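Glycerol-3-phosphate dehydrogenase [NAD(+)] (Dunaliella salina, PDB 6IUY) probably interconverts sn-glycerol 3-phosphate and dihydroxyacetone phosphate with NAD(+) as cofactor, and joins to this dehydrogenase a magnesium-binding domain of the haloacid dehalogenase type. Local coordinates at residues R306-H316 and G328-D336; L582-R592 and I603-S614. All blocks are in the same frame, centred on the assembly; numbering follows the deposited sequence.

Contact 1: residues R306-H316 and G328-D336; sequences RNLIEYINENH and GENVKATSD
Asn313 lays its carboxamide along the backbone of Ala333 and pairs with both of its polar groups. OD1 of Asn313 receives the N-H of Ala333 on a lone pair in the carbonyl plane (2.7 Å). ND2 of Asn313 returns a nearly straight bond to Ala333 O (2.9 Å). An amide suits this place because it carries an acceptor and a donor side by side, as a neighbouring strand would. CG of Asn313 is anti to its own carbonyl carbon (chi1 -74°), a turn that carries the amide from the flank of the helix down to the strand. A leucine here would probably leave the N-H and C=O of Ala333 without these partners on a strand edge that no further strand of the chain covers. Strand 331-334 is one of the two edge strands of the dehydrogenase sheet, and helix 307-315 runs antiparallel to it, 170° between directions, in the beta-alpha-beta unit that begins with strand 293-297 in this Rossmann-type NAD-binding domain. Between the two backbones the small Ala333 lets the helix come close: its CB meets CG2 of Ile312 at 3.7 Å, while CG2 of Ile309 rests near Ala333 O. At one end the guanidinium of Arg306 approaches Ser335 edge-on, NH1 donating to OG almost within its own plane, and Ile309 CB lies above one face, toward its rim. At the other end, the His316 ring lies flat over Glu329, whose CA stands 4.0 Å from the ring centroid, only 4° off the normal, a CH-pi contact. At the ring's edge, in plane, one water hydrogen-bonds to His316 ND1 and donates to both Ile312 O and Val331 O.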
loop_
_atom_site.group_PDB
_atom_site.type_symbol
_atom_site.label_atom_id
_atom_site.label_comp_id
_atom_site.label_asym_id
_atom_site.label_seq_id
_atom_site.Cartn_x
_atom_site.Cartn_y
_atom_site.Cartn_z
ATOM N N ARG A 306 -25.085 -28.981 -25.190
ATOM C CA ARG A 306 -23.946 -29.875 -25.166
ATOM C C ARG A 306 -22.889 -29.500 -26.176
ATOM O O ARG A 306 -21.737 -29.924 -26.090
ATOM C CB ARG A 306 -24.416 -31.310 -25.439
ATOM C CG ARG A 306 -23.309 -32.337 -25.407
ATOM C CD ARG A 306 -23.300 -33.073 -24.078
ATOM N NE ARG A 306 -21.967 -33.180 -23.470
ATOM C CZ ARG A 306 -21.705 -32.835 -22.211
ATOM N NH1 ARG A 306 -22.685 -32.365 -21.450
ATOM N NH2 ARG A 306 -20.472 -32.966 -21.705
ATOM N N ASN A 307 -23.288 -28.729 -27.168
ATOM C CA ASN A 307 -22.383 -28.387 -28.254
ATOM C C ASN A 307 -21.170 -27.555 -27.803
ATOM O O ASN A 307 -20.087 -27.632 -28.383
ATOM C CB ASN A 307 -23.182 -27.654 -29.327
ATOM C CG ASN A 307 -24.312 -28.517 -29.894
ATOM O OD1 ASN A 307 -24.089 -29.276 -30.824
ATOM N ND2 ASN A 307 -25.520 -28.398 -29.329
ATOM N N LEU A 308 -21.345 -26.790 -26.740
ATOM C CA LEU A 308 -20.258 -25.958 -26.208
ATOM C C LEU A 308 -19.117 -26.812 -25.710
ATOM O O LEU A 308 -17.950 -26.601 -26.077
ATOM C CB LEU A 308 -20.762 -25.083 -25.066
ATOM C CG LEU A 308 -19.769 -24.131 -24.406
ATOM C CD1 LEU A 308 -19.065 -23.289 -25.461
ATOM C CD2 LEU A 308 -20.524 -23.239 -23.429
ATOM N N ILE A 309 -19.478 -27.765 -24.847
ATOM C CA ILE A 309 -18.539 -28.695 -24.230
ATOM C C ILE A 309 -17.775 -29.420 -25.328
ATOM O O ILE A 309 -16.544 -29.493 -25.288
ATOM C CB ILE A 309 -19.280 -29.684 -23.311
ATOM C CG1 ILE A 309 -19.733 -28.978 -22.032
ATOM C CG2 ILE A 309 -18.418 -30.883 -22.980
ATOM C CD1 ILE A 309 -20.950 -28.054 -22.208
ATOM N N GLU A 310 -18.503 -29.902 -26.339
ATOM C CA GLU A 310 -17.904 -30.659 -27.443
ATOM C C GLU A 310 -16.992 -29.793 -28.297
ATOM O O GLU A 310 -16.002 -30.263 -28.857
ATOM C CB GLU A 310 -19.001 -31.286 -28.313
ATOM C CG GLU A 310 -19.958 -32.212 -27.521
ATOM C CD GLU A 310 -21.133 -32.752 -28.352
ATOM O OE1 GLU A 310 -21.191 -32.494 -29.567
ATOM O OE2 GLU A 310 -22.004 -33.443 -27.781
ATOM N N TYR A 311 -17.317 -28.512 -28.398
ATOM C CA TYR A 311 -16.478 -27.605 -29.174
ATOM C C TYR A 311 -15.168 -27.412 -28.398
ATOM O O TYR A 311 -14.073 -27.468 -28.962
ATOM C CB TYR A 311 -17.206 -26.274 -29.428
ATOM C CG TYR A 311 -16.404 -25.285 -30.266
ATOM C CD1 TYR A 311 -16.666 -25.108 -31.631
ATOM C CD2 TYR A 311 -15.384 -24.543 -29.697
ATOM C CE1 TYR A 311 -15.931 -24.210 -32.390
ATOM C CE2 TYR A 311 -14.653 -23.652 -30.440
ATOM C CZ TYR A 311 -14.919 -23.487 -31.784
ATOM O OH TYR A 311 -14.164 -22.577 -32.497
ATOM N N ILE A 312 -15.286 -27.232 -27.085
ATOM C CA ILE A 312 -14.101 -27.001 -26.262
ATOM C C ILE A 312 -13.151 -28.180 -26.337
ATOM O O ILE A 312 -11.954 -27.988 -26.516
ATOM C CB ILE A 312 -14.476 -26.726 -24.810
ATOM C CG1 ILE A 312 -15.194 -25.372 -24.721
ATOM C CG2 ILE A 312 -13.241 -26.726 -23.931
ATOM C CD1 ILE A 312 -15.929 -25.148 -23.436
ATOM N N ASN A 313 -13.687 -29.399 -26.229
ATOM C CA ASN A 313 -12.857 -30.611 -26.288
ATOM C C ASN A 313 -12.277 -30.896 -27.656
ATOM O O ASN A 313 -11.164 -31.387 -27.763
ATOM C CB ASN A 313 -13.662 -31.815 -25.816
ATOM C CG ASN A 313 -13.853 -31.800 -24.328
ATOM O OD1 ASN A 313 -12.944 -31.402 -23.603
ATOM N ND2 ASN A 313 -15.033 -32.197 -23.856
ATOM N N GLU A 314 -13.016 -30.567 -28.710
ATOM C CA GLU A 314 -12.497 -30.763 -30.061
ATOM C C GLU A 314 -11.561 -29.651 -30.529
ATOM O O GLU A 314 -10.620 -29.905 -31.289
ATOM C CB GLU A 314 -13.652 -30.894 -31.055
ATOM C CG GLU A 314 -13.968 -32.335 -31.457
ATOM C CD GLU A 314 -12.800 -32.987 -32.171
ATOM O OE1 GLU A 314 -12.300 -32.393 -33.154
ATOM O OE2 GLU A 314 -12.362 -34.076 -31.736
ATOM N N ASN A 315 -11.820 -28.411 -30.115
ATOM C CA ASN A 315 -11.038 -27.306 -30.651
ATOM C C ASN A 315 -10.165 -26.596 -29.616
ATOM O O ASN A 315 -9.344 -25.761 -29.982
ATOM C CB ASN A 315 -11.965 -26.291 -31.325
ATOM C CG ASN A 315 -12.708 -26.884 -32.500
ATOM O OD1 ASN A 315 -13.933 -26.916 -32.513
ATOM N ND2 ASN A 315 -11.970 -27.371 -33.484
ATOM N N HIS A 316 -10.339 -26.939 -28.339
ATOM C CA HIS A 316 -9.535 -26.360 -27.263
ATOM C C HIS A 316 -9.687 -24.845 -27.210
ATOM O O HIS A 316 -8.705 -24.102 -27.171
ATOM C CB HIS A 316 -8.072 -26.750 -27.447
ATOM C CG HIS A 316 -7.890 -28.199 -27.756
ATOM N ND1 HIS A 316 -8.441 -29.195 -26.974
ATOM C CD2 HIS A 316 -7.268 -28.824 -28.778
ATOM C CE1 HIS A 316 -8.149 -30.370 -27.497
ATOM N NE2 HIS A 316 -7.441 -30.174 -28.595
ATOM N N GLY A 328 -4.830 -25.186 -23.857
ATOM C CA GLY A 328 -3.989 -26.230 -24.450
ATOM C C GLY A 328 -4.693 -27.539 -24.859
ATOM O O GLY A 328 -5.919 -27.709 -24.743
ATOM N N GLU A 329 -3.911 -28.496 -25.329
ATOM C CA GLU A 329 -4.492 -29.781 -25.703
ATOM C C GLU A 329 -4.769 -30.709 -24.518
ATOM O O GLU A 329 -5.343 -31.777 -24.704
ATOM C CB GLU A 329 -3.590 -30.478 -26.713
ATOM C CG GLU A 329 -3.396 -29.637 -27.972
ATOM C CD GLU A 329 -2.573 -30.335 -29.011
ATOM O OE1 GLU A 329 -2.392 -31.568 -28.883
ATOM O OE2 GLU A 329 -2.104 -29.653 -29.951
ATOM N N ASN A 330 -4.375 -30.306 -23.309
ATOM C CA ASN A 330 -4.585 -31.152 -22.137
ATOM C C ASN A 330 -5.701 -30.654 -21.226
ATOM O O ASN A 330 -5.700 -30.914 -20.026
ATOM C CB ASN A 330 -3.274 -31.310 -21.339
ATOM C CG ASN A 330 -2.633 -29.974 -20.934
ATOM O OD1 ASN A 330 -2.467 -29.065 -21.745
ATOM N ND2 ASN A 330 -2.243 -29.875 -19.675
ATOM N N VAL A 331 -6.673 -29.961 -21.809
ATOM C CA VAL A 331 -7.804 -29.436 -21.059
ATOM C C VAL A 331 -9.043 -30.219 -21.457
ATOM O O VAL A 331 -9.318 -30.368 -22.641
ATOM C CB VAL A 331 -8.009 -27.914 -21.325
ATOM C CG1 VAL A 331 -9.363 -27.437 -20.813
ATOM C CG2 VAL A 331 -6.884 -27.116 -20.697
ATOM N N LYS A 332 -9.781 -30.736 -20.482
ATOM C CA LYS A 332 -10.909 -31.597 -20.802
ATOM C C LYS A 332 -12.155 -31.070 -20.137
ATOM O O LYS A 332 -12.228 -30.991 -18.918
ATOM C CB LYS A 332 -10.640 -33.047 -20.372
ATOM C CG LYS A 332 -11.535 -34.086 -21.084
ATOM C CD LYS A 332 -11.521 -33.846 -22.609
ATOM C CE LYS A 332 -11.632 -35.124 -23.431
ATOM N NZ LYS A 332 -10.361 -35.423 -24.168
ATOM N N ALA A 333 -13.139 -30.723 -20.953
ATOM C CA ALA A 333 -14.345 -30.070 -20.482
ATOM C C ALA A 333 -15.457 -31.060 -20.237
ATOM O O ALA A 333 -15.677 -31.954 -21.051
ATOM C CB ALA A 333 -14.805 -29.047 -21.506
ATOM N N THR A 334 -16.198 -30.863 -19.159
ATOM C CA THR A 334 -17.420 -31.605 -18.963
ATOM C C THR A 334 -18.455 -30.755 -18.260
ATOM O O THR A 334 -18.118 -29.862 -17.478
ATOM C CB THR A 334 -17.192 -32.882 -18.141
ATOM O OG1 THR A 334 -18.453 -33.321 -17.624
ATOM C CG2 THR A 334 -16.250 -32.614 -16.973
ATOM N N SER A 335 -19.721 -31.057 -18.520
ATOM C CA SER A 335 -20.834 -30.287 -17.985
ATOM C C SER A 335 -21.366 -30.857 -16.700
ATOM O O SER A 335 -22.267 -30.274 -16.102
ATOM C CB SER A 335 -21.977 -30.234 -18.985
ATOM O OG SER A 335 -22.572 -31.518 -19.072
ATOM N N ASP A 336 -20.847 -32.005 -16.271
ATOM C CA ASP A 336 -21.341 -32.583 -15.020
ATOM C C ASP A 336 -20.431 -32.205 -13.867
ATOM O O ASP A 336 -19.256 -32.543 -13.867
ATOM C CB ASP A 336 -21.455 -34.108 -15.108
ATOM C CG ASP A 336 -22.276 -34.675 -13.983
ATOM O OD1 ASP A 336 -23.495 -34.848 -14.172
ATOM O OD2 ASP A 336 -21.722 -34.915 -12.897
HETATM O O HOH W 1 -9.588 -28.581 -24.697
#

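Contact 2: residues L582-R592 and I603-S614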
loop_
_atom_site.group_PDB
_atom_site.type_symbol
_atom_site.label_atom_id
_atom_site.label_comp_id
_atom_site.label_asym_id
_atom_site.label_seq_id
_atom_site.Cartn_x
_atom_site.Cartn_y
_atom_site.Cartn_z
ATOM N N LEU A 582 -22.557 5.543 7.643
ATOM C CA LEU A 582 -21.732 6.754 7.604
ATOM C C LEU A 582 -20.248 6.473 7.848
ATOM O O LEU A 582 -19.403 7.325 7.583
ATOM C CB LEU A 582 -22.228 7.789 8.613
ATOM C CG LEU A 582 -23.725 8.079 8.533
ATOM C CD1 LEU A 582 -24.055 9.413 9.208
ATOM C CD2 LEU A 582 -24.180 8.067 7.091
ATOM N N GLU A 583 -19.917 5.285 8.335
ATOM C CA GLU A 583 -18.513 4.937 8.477
ATOM C C GLU A 583 -17.857 4.774 7.118
ATOM O O GLU A 583 -16.645 4.859 6.995
ATOM C CB GLU A 583 -18.341 3.655 9.287
ATOM C CG GLU A 583 -18.828 3.766 10.725
ATOM C CD GLU A 583 -18.082 4.821 11.501
ATOM O OE1 GLU A 583 -16.830 4.800 11.488
ATOM O OE2 GLU A 583 -18.751 5.681 12.116
ATOM N N PHE A 584 -18.660 4.523 6.095
ATOM C CA PHE A 584 -18.113 4.254 4.777
ATOM C C PHE A 584 -18.888 5.078 3.778
ATOM O O PHE A 584 -19.740 4.565 3.056
ATOM C CB PHE A 584 -18.178 2.756 4.450
ATOM C CG PHE A 584 -17.384 1.876 5.410
ATOM C CD1 PHE A 584 -17.986 1.326 6.538
ATOM C CD2 PHE A 584 -16.048 1.588 5.173
ATOM C CE1 PHE A 584 -17.265 0.519 7.423
ATOM C CE2 PHE A 584 -15.322 0.778 6.051
ATOM C CZ PHE A 584 -15.936 0.246 7.171
ATOM N N PRO A 585 -18.617 6.385 3.755
ATOM C CA PRO A 585 -19.435 7.289 2.940
ATOM C C PRO A 585 -19.365 6.968 1.444
ATOM O O PRO A 585 -20.397 7.045 0.804
ATOM C CB PRO A 585 -18.846 8.677 3.246
ATOM C CG PRO A 585 -17.461 8.403 3.747
ATOM C CD PRO A 585 -17.559 7.097 4.490
ATOM N N LEU A 586 -18.206 6.608 0.892
ATOM C CA LEU A 586 -18.174 6.404 -0.553
ATOM C C LEU A 586 -18.934 5.136 -0.933
ATOM O O LEU A 586 -19.698 5.148 -1.898
ATOM C CB LEU A 586 -16.738 6.345 -1.086
ATOM C CG LEU A 586 -16.603 6.077 -2.601
ATOM C CD1 LEU A 586 -17.176 7.215 -3.450
ATOM C CD2 LEU A 586 -15.157 5.836 -2.970
ATOM N N PHE A 587 -18.722 4.048 -0.185
ATOM C CA PHE A 587 -19.464 2.806 -0.419
ATOM C C PHE A 587 -20.961 3.106 -0.408
ATOM O O PHE A 587 -21.726 2.615 -1.234
ATOM C CB PHE A 587 -19.147 1.746 0.643
ATOM C CG PHE A 587 -17.796 1.108 0.494
ATOM C CD1 PHE A 587 -16.967 1.431 -0.560
ATOM C CD2 PHE A 587 -17.365 0.168 1.412
ATOM C CE1 PHE A 587 -15.724 0.819 -0.690
ATOM C CE2 PHE A 587 -16.130 -0.437 1.288
ATOM C CZ PHE A 587 -15.307 -0.116 0.239
ATOM N N THR A 588 -21.374 3.939 0.530
ATOM C CA THR A 588 -22.784 4.213 0.705
ATOM C C THR A 588 -23.353 5.082 -0.404
ATOM O O THR A 588 -24.463 4.817 -0.887
ATOM C CB THR A 588 -23.056 4.884 2.053
ATOM O OG1 THR A 588 -22.849 3.932 3.097
ATOM C CG2 THR A 588 -24.507 5.387 2.124
ATOM N N THR A 589 -22.625 6.118 -0.827
ATOM C CA THR A 589 -23.220 6.957 -1.864
ATOM C C THR A 589 -23.180 6.248 -3.215
ATOM O O THR A 589 -24.046 6.481 -4.048
ATOM C CB THR A 589 -22.575 8.367 -1.963
ATOM O OG1 THR A 589 -21.739 8.462 -3.117
ATOM C CG2 THR A 589 -21.800 8.723 -0.728
ATOM N N ILE A 590 -22.224 5.347 -3.430
ATOM C CA ILE A 590 -22.256 4.515 -4.643
ATOM C C ILE A 590 -23.520 3.639 -4.721
ATOM O O ILE A 590 -24.111 3.487 -5.796
ATOM C CB ILE A 590 -21.019 3.601 -4.736
ATOM C CG1 ILE A 590 -19.756 4.419 -5.004
ATOM C CG2 ILE A 590 -21.227 2.549 -5.816
ATOM C CD1 ILE A 590 -18.461 3.600 -4.978
ATOM N N ASN A 591 -23.925 3.062 -3.588
ATOM C CA ASN A 591 -25.117 2.209 -3.535
ATOM C C ASN A 591 -26.393 3.030 -3.675
ATOM O O ASN A 591 -27.327 2.652 -4.381
ATOM C CB ASN A 591 -25.152 1.398 -2.232
ATOM C CG ASN A 591 -26.101 0.202 -2.309
ATOM O OD1 ASN A 591 -27.245 0.269 -1.838
ATOM N ND2 ASN A 591 -25.634 -0.896 -2.918
ATOM N N ARG A 592 -26.417 4.168 -2.996
ATOM C CA ARG A 592 -27.514 5.101 -3.113
ATOM C C ARG A 592 -27.668 5.634 -4.545
ATOM O O ARG A 592 -28.784 5.950 -4.974
ATOM C CB ARG A 592 -27.311 6.239 -2.123
ATOM C CG ARG A 592 -27.442 5.791 -0.678
ATOM C CD ARG A 592 -28.592 6.534 -0.026
ATOM N NE ARG A 592 -28.162 7.832 0.475
ATOM C CZ ARG A 592 -28.967 8.848 0.776
ATOM N NH1 ARG A 592 -30.282 8.760 0.610
ATOM N NH2 ARG A 592 -28.433 9.975 1.233
ATOM N N ILE A 603 -21.214 11.982 -6.881
ATOM C CA ILE A 603 -20.232 10.935 -6.577
ATOM C C ILE A 603 -18.967 11.502 -5.916
ATOM O O ILE A 603 -18.377 10.848 -5.067
ATOM C CB ILE A 603 -19.846 10.130 -7.845
ATOM C CG1 ILE A 603 -19.047 8.865 -7.489
ATOM C CG2 ILE A 603 -19.050 10.972 -8.811
ATOM C CD1 ILE A 603 -19.839 7.800 -6.825
ATOM N N LEU A 604 -18.538 12.706 -6.284
ATOM C CA LEU A 604 -17.352 13.271 -5.641
ATOM C C LEU A 604 -17.727 13.955 -4.320
ATOM O O LEU A 604 -16.866 14.459 -3.613
ATOM C CB LEU A 604 -16.643 14.261 -6.565
ATOM C CG LEU A 604 -16.245 13.724 -7.946
ATOM C CD1 LEU A 604 -15.864 14.873 -8.882
ATOM C CD2 LEU A 604 -15.097 12.730 -7.812
ATOM N N ARG A 605 -19.019 13.953 -3.991
ATOM C CA ARG A 605 -19.513 14.589 -2.768
ATOM C C ARG A 605 -19.969 13.554 -1.752
ATOM O O ARG A 605 -20.993 13.736 -1.084
ATOM C CB ARG A 605 -20.671 15.543 -3.081
ATOM C CG ARG A 605 -20.258 16.863 -3.734
ATOM C CD ARG A 605 -20.059 17.961 -2.686
ATOM N NE ARG A 605 -19.988 19.284 -3.303
ATOM C CZ ARG A 605 -21.045 20.009 -3.672
ATOM N NH1 ARG A 605 -22.284 19.549 -3.493
ATOM N NH2 ARG A 605 -20.863 21.203 -4.228
ATOM N N TYR A 606 -19.199 12.476 -1.632
ATOM C CA TYR A 606 -19.576 11.344 -0.799
ATOM C C TYR A 606 -19.750 11.692 0.691
ATOM O O TYR A 606 -20.697 11.224 1.322
ATOM C CB TYR A 606 -18.547 10.228 -0.959
ATOM C CG TYR A 606 -17.121 10.699 -0.869
ATOM C CD1 TYR A 606 -16.474 10.810 0.361
ATOM C CD2 TYR A 606 -16.416 11.039 -2.011
ATOM C CE1 TYR A 606 -15.152 11.242 0.441
ATOM C CE2 TYR A 606 -15.098 11.471 -1.942
ATOM C CZ TYR A 606 -14.473 11.567 -0.718
ATOM O OH TYR A 606 -13.166 11.994 -0.672
ATOM N N ARG A 607 -18.845 12.499 1.250
ATOM C CA ARG A 607 -18.953 12.951 2.648
ATOM C C ARG A 607 -20.335 13.527 2.939
ATOM O O ARG A 607 -20.831 13.471 4.065
ATOM C CB ARG A 607 -17.873 14.005 2.964
ATOM C CG ARG A 607 -16.559 13.447 3.508
ATOM C CD ARG A 607 -15.348 14.191 2.934
ATOM N NE ARG A 607 -14.143 13.357 2.987
ATOM C CZ ARG A 607 -12.939 13.720 2.532
ATOM N NH1 ARG A 607 -12.753 14.924 1.987
ATOM N NH2 ARG A 607 -11.909 12.877 2.626
ATOM N N VAL A 608 -20.970 14.061 1.905
ATOM C CA VAL A 608 -22.272 14.703 2.046
ATOM C C VAL A 608 -23.407 13.834 1.521
ATOM O O VAL A 608 -24.492 13.789 2.105
ATOM C CB VAL A 608 -22.305 16.046 1.303
ATOM C CG1 VAL A 608 -23.717 16.594 1.275
ATOM C CG2 VAL A 608 -21.339 17.031 1.943
ATOM N N ALA A 609 -23.153 13.156 0.404
ATOM C CA ALA A 609 -24.173 12.344 -0.254
ATOM C C ALA A 609 -24.575 11.110 0.566
ATOM O O ALA A 609 -25.641 10.526 0.352
ATOM C CB ALA A 609 -23.685 11.925 -1.626
ATOM N N CYS A 610 -23.730 10.703 1.504
ATOM C CA CYS A 610 -24.045 9.512 2.282
ATOM C C CYS A 610 -25.216 9.771 3.225
ATOM O O CYS A 610 -25.984 8.854 3.528
ATOM C CB CYS A 610 -22.830 9.042 3.071
ATOM S SG CYS A 610 -22.226 10.262 4.240
ATOM N N SER A 611 -25.363 11.019 3.675
ATOM C CA SER A 611 -26.419 11.356 4.635
ATOM C C SER A 611 -27.518 12.242 4.038
ATOM O O SER A 611 -28.581 12.375 4.631
ATOM C CB SER A 611 -25.825 12.037 5.881
ATOM O OG SER A 611 -24.998 13.148 5.543
ATOM N N MET A 612 -27.277 12.836 2.871
ATOM C CA MET A 612 -28.260 13.740 2.275
ATOM C C MET A 612 -29.613 13.060 2.094
ATOM O O MET A 612 -29.682 11.843 1.956
ATOM C CB MET A 612 -27.760 14.277 0.936
ATOM C CG MET A 612 -27.297 13.215 -0.052
ATOM S SD MET A 612 -27.208 13.869 -1.732
ATOM C CE MET A 612 -28.934 13.820 -2.219
ATOM N N PRO A 613 -30.703 13.842 2.117
ATOM C CA PRO A 613 -32.021 13.219 1.955
ATOM C C PRO A 613 -32.181 12.703 0.538
ATOM O O PRO A 613 -31.672 13.335 -0.379
ATOM C CB PRO A 613 -33.003 14.367 2.245
ATOM C CG PRO A 613 -32.183 15.402 2.987
ATOM C CD PRO A 613 -30.806 15.284 2.399
ATOM N N SER A 614 -32.873 11.585 0.365
ATOM C CA SER A 614 -33.086 11.021 -0.961
ATOM C C SER A 614 -33.747 12.022 -1.911
ATOM O O SER A 614 -34.463 12.920 -1.473
ATOM C CB SER A 614 -33.937 9.752 -0.865
ATOM O OG SER A 614 -33.431 8.885 0.127
#
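Thr589 sets its CB against Ala609 CB, 3.7 Å away, where helix 606-609, a short C-terminal helix, lies against helix 585-594 of the all-helical C-terminal part of the dehydrogenase. A beta-branched knob opposite a small alanine lets the backbones come close, 4.9 Å between the CA atoms of Thr589 and Cys610, although the exact place of the Thr589 CG2 methyl is doubtful. On one side of this knob, Cys610 fills the recess between Leu582 and Pro585: its SG, turned between the backbone N and the carbonyl carbon (chi1 61°), lies 3.9 Å from Pro585 CB, with CD2 of Leu582 beside it. On the other side, Ile603 reaches with CD1 to CG1 of Ile590 (3.8 Å), while CD1 of Leu586 packs obliquely against Tyr606, near its CB. The Tyr606 hydroxyl leaves this apolar patch and hydrogen-bonds to Glu423 of the second subunit, so the short helix also faces the dimer partner. Arg592 bridges to the tail beyond it. Its long chain, bent at chi2 and chi3, brings the guanidinium to Ala609 O and Met612 O, and NH1 forms a salt bridge with Glu597. The modelled 2.4 Å from Arg592 NH2 to Met612 O is too short to be relied on. NH2 of Arg592 also donates to Ala609 O at 3.0 Å, with that oxygen tilted 25° out of the guanidinium plane.

The two contacts lie in different parts of the dehydrogenase, their centres 46 Å apart and their nearest atoms about 31 Å apart, with no touch between them. They follow one another along the chain: contact 1 is complete before contact 2 begins, and they share no helix, strand or sheet. Contact 1 belongs to one edge of the eight-stranded mixed sheet of the Rossmann-type NAD-binding domain, with the side chain of Ile312 about 8 Å from the cofactor. Contact 2 packs the last short helix, 606-609, on helix 585-594 in the helical C-terminal domain, the side chain of Ile590 about 13 Å from bound dihydroxyacetone phosphate. Both domains contribute residues to the NAD and dihydroxyacetone phosphate sites.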